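Local structure of lipoprotein (Clostridioides difficile, 7RAG) at residues Y54-I59 with Y98-D103; K65-E70 with V78-I83; L123-F128 with L141-D146; K148-M153 with V166-F171. The protein binds the spore amidase CwlD and allosterically activates it, acting as the LolA-family lipoprotein GerS during spore formation. One frame throughout, in Å; residues are numbered along the deposited sequence.

Interaction 1 (Y54-I59 with Y98-D103)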
loop_
_atom_site.group_PDB
_atom_site.type_symbol
_atom_site.label_atom_id
_atom_site.label_comp_id
_atom_site.label_asym_id
_atom_site.label_seq_id
_atom_site.Cartn_x
_atom_site.Cartn_y
_atom_site.Cartn_z
ATOM N N TYR A 54 1.668 -3.233 12.626
ATOM C CA TYR A 54 0.880 -2.807 13.772
ATOM C C TYR A 54 -0.472 -2.295 13.283
ATOM O O TYR A 54 -0.546 -1.577 12.287
ATOM C CB TYR A 54 1.599 -1.714 14.539
ATOM C CG TYR A 54 2.776 -2.160 15.375
ATOM C CD1 TYR A 54 2.581 -2.715 16.632
ATOM C CD2 TYR A 54 4.084 -1.987 14.936
ATOM C CE1 TYR A 54 3.653 -3.096 17.423
ATOM C CE2 TYR A 54 5.162 -2.379 15.717
ATOM C CZ TYR A 54 4.940 -2.926 16.965
ATOM O OH TYR A 54 5.990 -3.318 17.765
ATOM N N LYS A 55 -1.550 -2.692 13.948
ATOM C CA LYS A 55 -2.856 -2.097 13.696
ATOM C C LYS A 55 -3.424 -1.594 15.014
ATOM O O LYS A 55 -3.451 -2.340 15.996
ATOM C CB LYS A 55 -3.802 -3.096 13.051
ATOM C CG LYS A 55 -5.164 -2.542 12.727
ATOM C CD LYS A 55 -5.800 -3.347 11.612
ATOM C CE LYS A 55 -7.307 -3.122 11.548
ATOM N NZ LYS A 55 -7.724 -2.716 10.168
ATOM N N LEU A 56 -3.822 -0.323 15.051
ATOM C CA LEU A 56 -4.539 0.251 16.184
ATOM C C LEU A 56 -5.940 0.595 15.708
ATOM O O LEU A 56 -6.096 1.419 14.799
ATOM C CB LEU A 56 -3.862 1.509 16.733
ATOM C CG LEU A 56 -2.356 1.699 16.578
ATOM C CD1 LEU A 56 -1.936 2.921 17.386
ATOM C CD2 LEU A 56 -1.573 0.466 17.032
ATOM N N GLU A 57 -6.951 -0.027 16.303
ATOM C CA GLU A 57 -8.324 0.295 15.963
ATOM C C GLU A 57 -9.069 0.797 17.197
ATOM O O GLU A 57 -8.993 0.192 18.272
ATOM C CB GLU A 57 -9.037 -0.913 15.351
ATOM C CG GLU A 57 -10.547 -0.717 15.275
ATOM C CD GLU A 57 -11.267 -2.007 15.069
ATOM O OE1 GLU A 57 -10.600 -2.953 14.586
ATOM O OE2 GLU A 57 -12.475 -2.085 15.418
ATOM N N VAL A 58 -9.794 1.889 17.035
ATOM C CA VAL A 58 -10.493 2.504 18.150
ATOM C C VAL A 58 -11.866 1.871 18.302
ATOM O O VAL A 58 -12.605 1.712 17.322
ATOM C CB VAL A 58 -10.620 4.017 17.959
ATOM C CG1 VAL A 58 -11.053 4.615 19.262
ATOM C CG2 VAL A 58 -9.308 4.607 17.507
ATOM N N ILE A 59 -12.218 1.523 19.540
ATOM C CA ILE A 59 -13.514 0.939 19.834
ATOM C C ILE A 59 -14.357 1.829 20.739
ATOM O O ILE A 59 -15.561 1.965 20.513
ATOM C CB ILE A 59 -13.383 -0.479 20.432
ATOM C CG1 ILE A 59 -12.522 -0.497 21.680
ATOM C CG2 ILE A 59 -12.818 -1.457 19.408
ATOM C CD1 ILE A 59 -12.524 -1.855 22.359
ATOM N N TYR A 98 9.528 4.432 18.893
ATOM C CA TYR A 98 8.071 4.359 19.047
ATOM C C TYR A 98 7.300 4.847 17.816
ATOM O O TYR A 98 7.409 6.006 17.428
ATOM C CB TYR A 98 7.610 5.167 20.275
ATOM N N LEU A 99 6.497 3.948 17.229
ATOM C CA LEU A 99 5.639 4.298 16.097
ATOM C C LEU A 99 4.330 4.937 16.535
ATOM O O LEU A 99 3.703 5.665 15.757
ATOM C CB LEU A 99 5.307 3.055 15.278
ATOM C CG LEU A 99 6.384 2.475 14.383
ATOM C CD1 LEU A 99 7.032 1.249 15.044
ATOM C CD2 LEU A 99 5.722 2.120 13.080
ATOM N N PHE A 100 3.880 4.620 17.742
ATOM C CA PHE A 100 2.655 5.140 18.312
ATOM C C PHE A 100 2.828 5.061 19.815
ATOM O O PHE A 100 3.724 4.376 20.317
ATOM C CB PHE A 100 1.407 4.361 17.854
ATOM C CG PHE A 100 1.507 2.864 18.065
ATOM C CD1 PHE A 100 1.042 2.282 19.226
ATOM C CD2 PHE A 100 2.101 2.051 17.107
ATOM C CE1 PHE A 100 1.155 0.918 19.424
ATOM C CE2 PHE A 100 2.223 0.696 17.303
ATOM C CZ PHE A 100 1.747 0.122 18.463
ATOM N N VAL A 101 1.975 5.781 20.533
ATOM C CA VAL A 101 1.995 5.686 21.983
ATOM C C VAL A 101 1.339 4.364 22.372
ATOM O O VAL A 101 0.231 4.046 21.926
ATOM C CB VAL A 101 1.320 6.913 22.614
ATOM C CG1 VAL A 101 0.209 7.402 21.728
ATOM C CG2 VAL A 101 0.824 6.619 24.016
ATOM N N GLY A 102 2.053 3.551 23.154
ATOM C CA GLY A 102 1.714 2.156 23.367
ATOM C C GLY A 102 2.651 1.182 22.676
ATOM O O GLY A 102 2.657 -0.009 23.019
ATOM N N ASP A 103 3.443 1.652 21.713
ATOM C CA ASP A 103 4.427 0.811 21.042
ATOM C C ASP A 103 5.628 0.621 21.957
ATOM O O ASP A 103 6.321 1.581 22.280
ATOM C CB ASP A 103 4.843 1.450 19.720
ATOM C CG ASP A 103 5.924 0.678 19.001
ATOM O OD1 ASP A 103 6.178 -0.502 19.343
ATOM O OD2 ASP A 103 6.542 1.276 18.078
#
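F100 has its CG between its own backbone N and carbonyl carbon (chi1 53°), the crowded position, whereas Y54 holds CG anti to the carbonyl carbon (chi1 -74°); these settings start both rings toward the opposite segment, where they meet edge-to-face. F100 is the edge and Y54 the face: the centroids are 5.1 Å apart, the planes stand at 71°, and F100 CE2 lies 3.5 Å from Y54 CG. L56, two residues after Y54 on its strand, comes onto a face of F100, its CD2 3.6 Å from the ring centroid in a CH-pi contact, while D103 CB covers the centre of the opposite face. The F100 ring is therefore sandwiched, with its rim on Y54. F100-D103 is a type II beta turn, closed by D103 N to F100 O at 3.1 Å, with G102 at positive phi, and it carries D103 back over F100. A second tie steadies this loop: L99 N gives a nearly straight bond to D103 OD2 at 2.8 Å, using the anti lone pair of the carboxylate. L99 CD1 reaches Y54 CE2 at 4.1 Å. H46 of the second subunit, another copy of this protein, meets F100 edge-to-face, and strand 54-58 pairs antiparallel with a strand of that subunit.

Interaction 2 (K65-E70 with V78-I83)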
loop_
_atom_site.group_PDB
_atom_site.type_symbol
_atom_site.label_atom_id
_atom_site.label_comp_id
_atom_site.label_asym_id
_atom_site.label_seq_id
_atom_site.Cartn_x
_atom_site.Cartn_y
_atom_site.Cartn_z
ATOM N N LYS A 65 -15.282 4.722 16.923
ATOM C CA LYS A 65 -15.382 3.273 16.819
ATOM C C LYS A 65 -15.177 2.828 15.381
ATOM O O LYS A 65 -15.780 3.379 14.460
ATOM C CB LYS A 65 -16.749 2.819 17.324
ATOM C CG LYS A 65 -16.995 1.321 17.278
ATOM C CD LYS A 65 -18.479 0.999 17.523
ATOM C CE LYS A 65 -18.716 -0.491 17.637
ATOM N NZ LYS A 65 -20.172 -0.884 17.604
ATOM N N GLY A 66 -14.289 1.857 15.189
ATOM C CA GLY A 66 -14.011 1.340 13.873
ATOM C C GLY A 66 -12.995 2.126 13.069
ATOM O O GLY A 66 -12.591 1.655 12.003
ATOM N N LYS A 67 -12.594 3.316 13.515
ATOM C CA LYS A 67 -11.489 4.012 12.866
ATOM C C LYS A 67 -10.179 3.338 13.240
ATOM O O LYS A 67 -10.042 2.772 14.327
ATOM C CB LYS A 67 -11.467 5.487 13.257
ATOM C CG LYS A 67 -12.694 6.218 12.768
ATOM C CD LYS A 67 -12.837 7.551 13.406
ATOM C CE LYS A 67 -13.657 8.480 12.553
ATOM N NZ LYS A 67 -15.037 8.018 12.449
ATOM N N SER A 68 -9.225 3.348 12.311
ATOM C CA SER A 68 -8.003 2.598 12.562
ATOM C C SER A 68 -6.809 3.267 11.894
ATOM O O SER A 68 -6.945 4.075 10.970
ATOM C CB SER A 68 -8.131 1.134 12.101
ATOM O OG SER A 68 -8.364 1.019 10.700
ATOM N N ILE A 69 -5.634 2.928 12.410
ATOM C CA ILE A 69 -4.360 3.294 11.818
ATOM C C ILE A 69 -3.516 2.034 11.732
ATOM O O ILE A 69 -3.366 1.313 12.724
ATOM C CB ILE A 69 -3.632 4.369 12.638
ATOM C CG1 ILE A 69 -4.397 5.685 12.579
ATOM C CG2 ILE A 69 -2.237 4.553 12.113
ATOM C CD1 ILE A 69 -3.899 6.731 13.574
ATOM N N GLU A 70 -2.959 1.778 10.562
ATOM C CA GLU A 70 -2.176 0.586 10.290
ATOM C C GLU A 70 -0.774 0.995 9.848
ATOM O O GLU A 70 -0.629 1.809 8.934
ATOM C CB GLU A 70 -2.881 -0.227 9.221
ATOM C CG GLU A 70 -2.525 -1.670 9.186
ATOM C CD GLU A 70 -3.423 -2.436 8.224
ATOM O OE1 GLU A 70 -4.664 -2.196 8.251
ATOM O OE2 GLU A 70 -2.884 -3.254 7.432
ATOM N N VAL A 78 -4.753 5.092 7.217
ATOM C CA VAL A 78 -5.642 5.721 8.179
ATOM C C VAL A 78 -7.049 5.542 7.633
ATOM O O VAL A 78 -7.339 5.967 6.510
ATOM C CB VAL A 78 -5.279 7.203 8.380
ATOM C CG1 VAL A 78 -6.089 7.827 9.489
ATOM C CG2 VAL A 78 -3.800 7.335 8.668
ATOM N N LYS A 79 -7.908 4.881 8.397
ATOM C CA LYS A 79 -9.184 4.400 7.885
ATOM C C LYS A 79 -10.337 4.948 8.711
ATOM O O LYS A 79 -10.328 4.833 9.943
ATOM C CB LYS A 79 -9.223 2.868 7.882
ATOM C CG LYS A 79 -8.390 2.239 6.775
ATOM C CD LYS A 79 -8.622 0.757 6.675
ATOM C CE LYS A 79 -7.741 0.145 5.592
ATOM N NZ LYS A 79 -7.215 -1.179 6.018
ATOM N N ASN A 80 -11.311 5.554 8.032
ATOM C CA ASN A 80 -12.605 5.887 8.629
ATOM C C ASN A 80 -13.676 5.136 7.855
ATOM O O ASN A 80 -14.106 5.593 6.777
ATOM C CB ASN A 80 -12.894 7.387 8.613
ATOM C CG ASN A 80 -14.209 7.742 9.332
ATOM O OD1 ASN A 80 -14.864 6.872 9.920
ATOM N ND2 ASN A 80 -14.580 9.020 9.310
ATOM N N PRO A 81 -14.145 3.991 8.363
ATOM C CA PRO A 81 -15.113 3.196 7.600
ATOM C C PRO A 81 -16.506 3.784 7.615
ATOM O O PRO A 81 -17.308 3.443 6.740
ATOM C CB PRO A 81 -15.061 1.835 8.295
ATOM C CG PRO A 81 -14.757 2.178 9.731
ATOM C CD PRO A 81 -13.889 3.422 9.701
ATOM N N LYS A 82 -16.809 4.689 8.547
ATOM C CA LYS A 82 -18.112 5.343 8.568
ATOM C C LYS A 82 -18.391 6.100 7.270
ATOM O O LYS A 82 -19.552 6.399 6.976
ATOM C CB LYS A 82 -18.204 6.294 9.778
ATOM C CG LYS A 82 -19.622 6.717 10.181
ATOM C CD LYS A 82 -19.618 7.621 11.422
ATOM C CE LYS A 82 -19.531 6.806 12.726
ATOM N NZ LYS A 82 -19.608 7.615 14.003
ATOM N N ILE A 83 -17.360 6.436 6.492
ATOM C CA ILE A 83 -17.550 7.100 5.205
ATOM C C ILE A 83 -16.724 6.384 4.149
ATOM O O ILE A 83 -16.524 6.905 3.044
ATOM C CB ILE A 83 -17.183 8.596 5.263
ATOM C CG1 ILE A 83 -15.724 8.773 5.679
ATOM C CG2 ILE A 83 -18.104 9.341 6.213
ATOM C CD1 ILE A 83 -15.319 10.223 5.803
#
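S68 and K79 form the antiparallel hydrogen-bonded pair of the beta hairpin made by strands 68-71 and 75-80: S68 N reaches K79 O at 3.0 Å, and K79 N returns to S68 O at 2.9 Å. The N-to-C directions of strand segments 68-70 and 78-80 differ by 156°, close to antiparallel. On the same face of the sheet S68 OG lies 3.5 Å from K79 CB, while K79 NZ extends to E70 OE1 in a long salt bridge of 3.5 Å. The other face carries I69 and V78, a non-hydrogen-bonded pair whose side chains run alongside each other with CG1 atoms 4.1 Å apart. Past the paired residues N80 forms an Asx turn, its OD1 accepting K82 N at 3.2 Å. K67, bent at its last torsion (chi4 66°), brings NZ to the same oxygen at 2.8 Å from the opposite face, 54° out of the amide plane. Two donors thus fix the rotation of the N80 amide, and K67 NZ also bonds to H63 O. G66 O meets the P81 ring at CD, 3.2 Å away. The amidase chain packs along this hairpin: its W199 lies on V78, N80 and I83, and its E195 forms a salt bridge with K82 NZ.

Interaction 3 (L123-F128 with L141-D146)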
loop_
_atom_site.group_PDB
_atom_site.type_symbol
_atom_site.label_atom_id
_atom_site.label_comp_id
_atom_site.label_asym_id
_atom_site.label_seq_id
_atom_site.Cartn_x
_atom_site.Cartn_y
_atom_site.Cartn_z
ATOM N N LEU A 123 8.703 -4.570 36.715
ATOM C CA LEU A 123 9.906 -4.094 36.052
ATOM C C LEU A 123 9.568 -2.724 35.471
ATOM O O LEU A 123 8.685 -2.614 34.622
ATOM C CB LEU A 123 10.324 -5.103 34.981
ATOM C CG LEU A 123 11.443 -4.944 33.936
ATOM C CD1 LEU A 123 12.771 -5.411 34.437
ATOM C CD2 LEU A 123 11.096 -5.704 32.648
ATOM N N VAL A 124 10.214 -1.674 35.972
ATOM C CA VAL A 124 9.987 -0.304 35.521
ATOM C C VAL A 124 11.131 0.080 34.600
ATOM O O VAL A 124 12.304 -0.008 34.989
ATOM C CB VAL A 124 9.889 0.674 36.702
ATOM C CG1 VAL A 124 9.428 2.039 36.221
ATOM C CG2 VAL A 124 8.948 0.141 37.757
ATOM N N LEU A 125 10.791 0.505 33.381
ATOM C CA LEU A 125 11.762 0.861 32.353
ATOM C C LEU A 125 11.519 2.301 31.936
ATOM O O LEU A 125 10.413 2.637 31.501
ATOM C CB LEU A 125 11.630 -0.059 31.146
ATOM C CG LEU A 125 11.577 -1.550 31.447
ATOM C CD1 LEU A 125 11.527 -2.325 30.140
ATOM C CD2 LEU A 125 12.779 -1.961 32.269
ATOM N N GLU A 126 12.542 3.144 32.056
ATOM C CA GLU A 126 12.423 4.569 31.768
ATOM C C GLU A 126 13.415 4.977 30.692
ATOM O O GLU A 126 14.609 4.708 30.815
ATOM C CB GLU A 126 12.688 5.417 33.006
ATOM C CG GLU A 126 12.095 4.902 34.280
ATOM C CD GLU A 126 12.408 5.836 35.421
ATOM O OE1 GLU A 126 13.097 6.855 35.157
ATOM O OE2 GLU A 126 11.967 5.557 36.560
ATOM N N THR A 127 12.932 5.658 29.664
ATOM C CA THR A 127 13.809 6.227 28.657
ATOM C C THR A 127 13.399 7.675 28.445
ATOM O O THR A 127 12.260 8.044 28.726
ATOM C CB THR A 127 13.756 5.423 27.327
ATOM O OG1 THR A 127 12.444 5.490 26.764
ATOM C CG2 THR A 127 14.103 3.948 27.557
ATOM N N PHE A 128 14.351 8.508 28.015
ATOM C CA PHE A 128 14.063 9.877 27.596
ATOM C C PHE A 128 13.624 9.869 26.145
ATOM O O PHE A 128 14.101 9.057 25.348
ATOM C CB PHE A 128 15.279 10.791 27.748
ATOM C CG PHE A 128 15.466 11.313 29.139
ATOM C CD1 PHE A 128 14.549 12.205 29.683
ATOM C CD2 PHE A 128 16.550 10.908 29.911
ATOM C CE1 PHE A 128 14.709 12.685 30.973
ATOM C CE2 PHE A 128 16.716 11.383 31.200
ATOM C CZ PHE A 128 15.793 12.271 31.734
ATOM N N LEU A 141 7.553 2.470 31.113
ATOM C CA LEU A 141 6.802 1.241 30.907
ATOM C C LEU A 141 6.854 0.394 32.169
ATOM O O LEU A 141 7.936 0.140 32.707
ATOM C CB LEU A 141 7.363 0.453 29.731
ATOM C CG LEU A 141 6.663 -0.859 29.380
ATOM C CD1 LEU A 141 5.313 -0.656 28.703
ATOM C CD2 LEU A 141 7.596 -1.704 28.518
ATOM N N TYR A 142 5.686 -0.042 32.630
ATOM C CA TYR A 142 5.565 -0.975 33.743
ATOM C C TYR A 142 5.285 -2.352 33.172
ATOM O O TYR A 142 4.288 -2.542 32.465
ATOM C CB TYR A 142 4.447 -0.556 34.699
ATOM C CG TYR A 142 4.704 0.789 35.324
ATOM C CD1 TYR A 142 5.257 0.895 36.598
ATOM C CD2 TYR A 142 4.423 1.964 34.627
ATOM C CE1 TYR A 142 5.510 2.121 37.157
ATOM C CE2 TYR A 142 4.674 3.194 35.187
ATOM C CZ TYR A 142 5.216 3.267 36.449
ATOM O OH TYR A 142 5.471 4.504 36.997
ATOM N N VAL A 143 6.154 -3.307 33.480
ATOM C CA VAL A 143 6.026 -4.687 33.033
ATOM C C VAL A 143 5.726 -5.557 34.247
ATOM O O VAL A 143 6.323 -5.379 35.313
ATOM C CB VAL A 143 7.307 -5.160 32.314
ATOM C CG1 VAL A 143 7.112 -6.561 31.745
ATOM C CG2 VAL A 143 7.695 -4.180 31.223
ATOM N N ASN A 144 4.793 -6.485 34.093
ATOM C CA ASN A 144 4.520 -7.434 35.159
ATOM C C ASN A 144 5.725 -8.351 35.321
ATOM O O ASN A 144 6.135 -9.020 34.372
ATOM C CB ASN A 144 3.259 -8.227 34.835
ATOM C CG ASN A 144 2.884 -9.187 35.923
ATOM O OD1 ASN A 144 3.554 -10.187 36.152
ATOM N ND2 ASN A 144 1.795 -8.899 36.592
ATOM N N ALA A 145 6.295 -8.393 36.521
ATOM C CA ALA A 145 7.553 -9.102 36.692
ATOM C C ALA A 145 7.399 -10.602 36.564
ATOM O O ALA A 145 8.409 -11.290 36.399
ATOM C CB ALA A 145 8.176 -8.770 38.043
ATOM N N ASP A 146 6.174 -11.122 36.628
ATOM C CA ASP A 146 5.931 -12.552 36.488
ATOM C C ASP A 146 5.558 -12.947 35.066
ATOM O O ASP A 146 6.142 -13.872 34.500
ATOM C CB ASP A 146 4.823 -12.977 37.447
ATOM C CG ASP A 146 5.238 -12.865 38.891
ATOM O OD1 ASP A 146 6.335 -13.362 39.219
ATOM O OD2 ASP A 146 4.467 -12.270 39.682
#
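L123 O accepts V143 N at 2.9 Å, and the return bond from L123 N to V143 O has the same length but is more bent, 146° at the hydrogen. Two residues along, the pattern repeats: L141 N donates to L125 O at 2.9 Å with an angle of 169°, and L125 N to L141 O at 3.0 Å. Between these two hydrogen-bonded pairs lies the non-hydrogen-bonded pair of V124 and Y142, where V124 CA directs its hydrogen at L141 O. These alternating pairs establish the register of the antiparallel hairpin of strands 122-128 and 138-144, in the middle of a five-stranded sheet. One face carries L123, L125, L141 and V143. L123 has CG anti to the backbone N (chi1 173°), which carries the branch alongside V143, and CD2 rests 3.8 Å from V143 CB. L125 CD1 is looser against L141 CD2, at 4.3 Å. The helix of the second subunit packs on this apolar face, with Y12 of that subunit on L125 and its F15 on both L141 and V143. On the other face V124 and Y142 run alongside each other; V124 CG2 approaches the Y142 ring obliquely, 3.9 Å from CD1, and that ring also receives K152 in a cation-pi contact from the next strand. The second strand ends in an Asx turn, where N144 OD1 takes D146 N at 2.8 Å and T147 N as well, while N144 ND2 bonds to E151.

Interaction 4 (K148-M153 with V166-F171)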
loop_
_atom_site.group_PDB
_atom_site.type_symbol
_atom_site.label_atom_id
_atom_site.label_comp_id
_atom_site.label_asym_id
_atom_site.label_seq_id
_atom_site.Cartn_x
_atom_site.Cartn_y
_atom_site.Cartn_z
ATOM N N LYS A 148 5.964 -10.955 32.474
ATOM C CA LYS A 148 6.751 -10.122 31.557
ATOM C C LYS A 148 5.881 -9.461 30.498
ATOM O O LYS A 148 6.386 -9.042 29.456
ATOM C CB LYS A 148 7.882 -10.912 30.878
ATOM C CG LYS A 148 8.502 -12.012 31.746
ATOM C CD LYS A 148 9.650 -11.498 32.578
ATOM C CE LYS A 148 9.707 -12.186 33.920
ATOM N NZ LYS A 148 9.451 -13.641 33.852
ATOM N N ASN A 149 4.554 -9.391 30.728
ATOM C CA ASN A 149 3.720 -8.612 29.831
ATOM C C ASN A 149 3.681 -7.168 30.315
ATOM O O ASN A 149 3.730 -6.913 31.522
ATOM C CB ASN A 149 2.292 -9.168 29.786
ATOM C CG ASN A 149 2.204 -10.587 29.192
ATOM O OD1 ASN A 149 2.854 -10.911 28.195
ATOM N ND2 ASN A 149 1.378 -11.424 29.803
ATOM N N PRO A 150 3.600 -6.192 29.416
ATOM C CA PRO A 150 3.486 -4.798 29.864
ATOM C C PRO A 150 2.142 -4.555 30.531
ATOM O O PRO A 150 1.106 -5.036 30.067
ATOM C CB PRO A 150 3.621 -3.996 28.565
ATOM C CG PRO A 150 3.093 -4.910 27.516
ATOM C CD PRO A 150 3.467 -6.320 27.954
ATOM N N GLU A 151 2.159 -3.809 31.635
ATOM C CA GLU A 151 0.922 -3.442 32.319
ATOM C C GLU A 151 0.516 -2.004 32.033
ATOM O O GLU A 151 -0.650 -1.734 31.729
ATOM C CB GLU A 151 1.060 -3.647 33.831
ATOM C CG GLU A 151 1.386 -5.078 34.227
ATOM C CD GLU A 151 0.693 -5.533 35.517
ATOM O OE1 GLU A 151 0.558 -4.712 36.451
ATOM O OE2 GLU A 151 0.274 -6.712 35.592
ATOM N N LYS A 152 1.467 -1.074 32.103
ATOM C CA LYS A 152 1.151 0.339 32.012
ATOM C C LYS A 152 2.291 1.082 31.337
ATOM O O LYS A 152 3.461 0.696 31.444
ATOM C CB LYS A 152 0.888 0.931 33.397
ATOM C CG LYS A 152 0.306 2.312 33.362
ATOM C CD LYS A 152 -0.175 2.759 34.734
ATOM C CE LYS A 152 0.986 3.053 35.676
ATOM N NZ LYS A 152 0.524 3.828 36.872
HETATM N N MSE A 153 1.939 2.164 30.655
HETATM C CA MSE A 153 2.943 3.039 30.097
HETATM C C MSE A 153 2.551 4.487 30.275
HETATM O O MSE A 153 1.393 4.828 30.083
HETATM C CB MSE A 153 3.165 2.744 28.629
HETATM C CG MSE A 153 4.352 3.527 28.115
HETATM SE SE MSE A 153 4.370 3.841 26.193
HETATM C CE MSE A 153 5.188 2.121 25.623
ATOM N N VAL A 166 -1.269 4.633 29.147
ATOM C CA VAL A 166 -1.771 3.443 28.495
ATOM C C VAL A 166 -1.809 2.330 29.527
ATOM O O VAL A 166 -0.776 1.979 30.105
ATOM C CB VAL A 166 -0.891 3.045 27.301
ATOM C CG1 VAL A 166 -1.396 1.747 26.694
ATOM C CG2 VAL A 166 -0.837 4.160 26.276
ATOM N N LYS A 167 -2.983 1.757 29.742
ATOM C CA LYS A 167 -3.135 0.547 30.544
ATOM C C LYS A 167 -3.442 -0.610 29.607
ATOM O O LYS A 167 -4.427 -0.565 28.856
ATOM C CB LYS A 167 -4.233 0.709 31.599
ATOM C CG LYS A 167 -3.789 1.515 32.842
ATOM C CD LYS A 167 -4.964 2.141 33.571
ATOM C CE LYS A 167 -4.544 2.743 34.928
ATOM N NZ LYS A 167 -5.162 2.021 36.123
ATOM N N TYR A 168 -2.587 -1.632 29.639
ATOM C CA TYR A 168 -2.712 -2.795 28.765
ATOM C C TYR A 168 -3.591 -3.862 29.419
ATOM O O TYR A 168 -3.263 -4.359 30.498
ATOM C CB TYR A 168 -1.329 -3.369 28.453
ATOM C CG TYR A 168 -0.396 -2.430 27.722
ATOM C CD1 TYR A 168 -0.299 -2.446 26.329
ATOM C CD2 TYR A 168 0.407 -1.536 28.428
ATOM C CE1 TYR A 168 0.563 -1.582 25.664
ATOM C CE2 TYR A 168 1.281 -0.678 27.780
ATOM C CZ TYR A 168 1.354 -0.704 26.400
ATOM O OH TYR A 168 2.217 0.162 25.773
ATOM N N LYS A 169 -4.685 -4.227 28.754
ATOM C CA LYS A 169 -5.611 -5.259 29.212
ATOM C C LYS A 169 -5.688 -6.384 28.180
ATOM O O LYS A 169 -5.609 -6.136 26.973
ATOM C CB LYS A 169 -7.031 -4.672 29.452
ATOM C CG LYS A 169 -7.096 -3.483 30.435
ATOM C CD LYS A 169 -7.162 -3.936 31.895
ATOM C CE LYS A 169 -6.713 -2.846 32.848
ATOM N NZ LYS A 169 -5.231 -2.643 32.766
ATOM N N ASP A 170 -5.846 -7.624 28.658
ATOM C CA ASP A 170 -6.099 -8.794 27.808
ATOM C C ASP A 170 -4.923 -9.097 26.883
ATOM O O ASP A 170 -5.125 -9.427 25.711
ATOM C CB ASP A 170 -7.372 -8.637 26.967
ATOM C CG ASP A 170 -8.608 -8.340 27.793
ATOM O OD1 ASP A 170 -8.675 -8.783 28.963
ATOM O OD2 ASP A 170 -9.525 -7.666 27.259
ATOM N N PHE A 171 -3.696 -9.009 27.407
ATOM C CA PHE A 171 -2.501 -9.155 26.580
ATOM C C PHE A 171 -2.249 -10.621 26.245
ATOM O O PHE A 171 -2.029 -11.439 27.141
ATOM C CB PHE A 171 -1.277 -8.579 27.279
ATOM C CG PHE A 171 -0.109 -8.401 26.364
ATOM C CD1 PHE A 171 0.063 -7.215 25.659
ATOM C CD2 PHE A 171 0.803 -9.428 26.170
ATOM C CE1 PHE A 171 1.132 -7.050 24.801
ATOM C CE2 PHE A 171 1.877 -9.269 25.309
ATOM C CZ PHE A 171 2.041 -8.078 24.626
#
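E151 and K152 form a classic beta bulge, both facing Y142 of the preceding strand, and on their other side the strand pairs with 166-169 in an antiparallel hairpin. Y168 N donates to E151 O at 2.9 Å from 34° outside the carbonyl plane, whereas the pair beyond the bulge is more regular: M153 N meets V166 O, and V166 N meets M153 O, each at 2.8 Å and in plane. The Y168 ring is bordered on both faces. P150 CB lies over one, 4.2 Å from the centroid in a CH-pi contact, and V166 CG1 over the opposite one, both toward the rim; K152 N lies at its edge. M153, a selenomethionine, is bent at its last torsion (chi3 -84°), which sets its terminal CE 3.6 Å from Y168 OH. That hydroxyl is hydrogen-bonded to G102 O. The chain turns a corner at D170, which has positive phi, and brings F171 back against the start of the first strand: P150 CD sits over the centre of its ring, 4.0 Å from the centroid. N149 OD1 approaches F171 CD2 obliquely at 3.2 Å, the amide and ring planes 41° apart. Y25 of the second subunit meets the same ring. E151 starts away from the hairpin partner, and its carboxylate is held by H122 NE2 and N144 ND2. Having no amide hydrogen to donate, P150 contributes its ring carbons instead, and their two CH-pi contacts tie the strand start to aromatic rings before and after the corner.

In the fold
Along the chain, interaction 2 falls within the span bridged by interaction 1, and interactions 3 and 4 follow in series. Interactions 1 and 2, with centres 13 Å apart, share the first antiparallel sheet through neighbouring strands 40-58 and 68-71. Interactions 3 and 4, about 10 Å between centres, share the second through strands 138-144 and 150-156. The loop of interaction 1 joins the sheets, since it touches interaction 4, also 13 Å between centres, through G102 O and Y168 OH, a probable hydrogen bond, and through packing of V101 on V166. Interactions 2 and 3 are farthest apart, about 31 Å. Interactions 1, 3 and 4 border the second subunit, while interaction 2 meets the amidase, which also touches V101 of interaction 1.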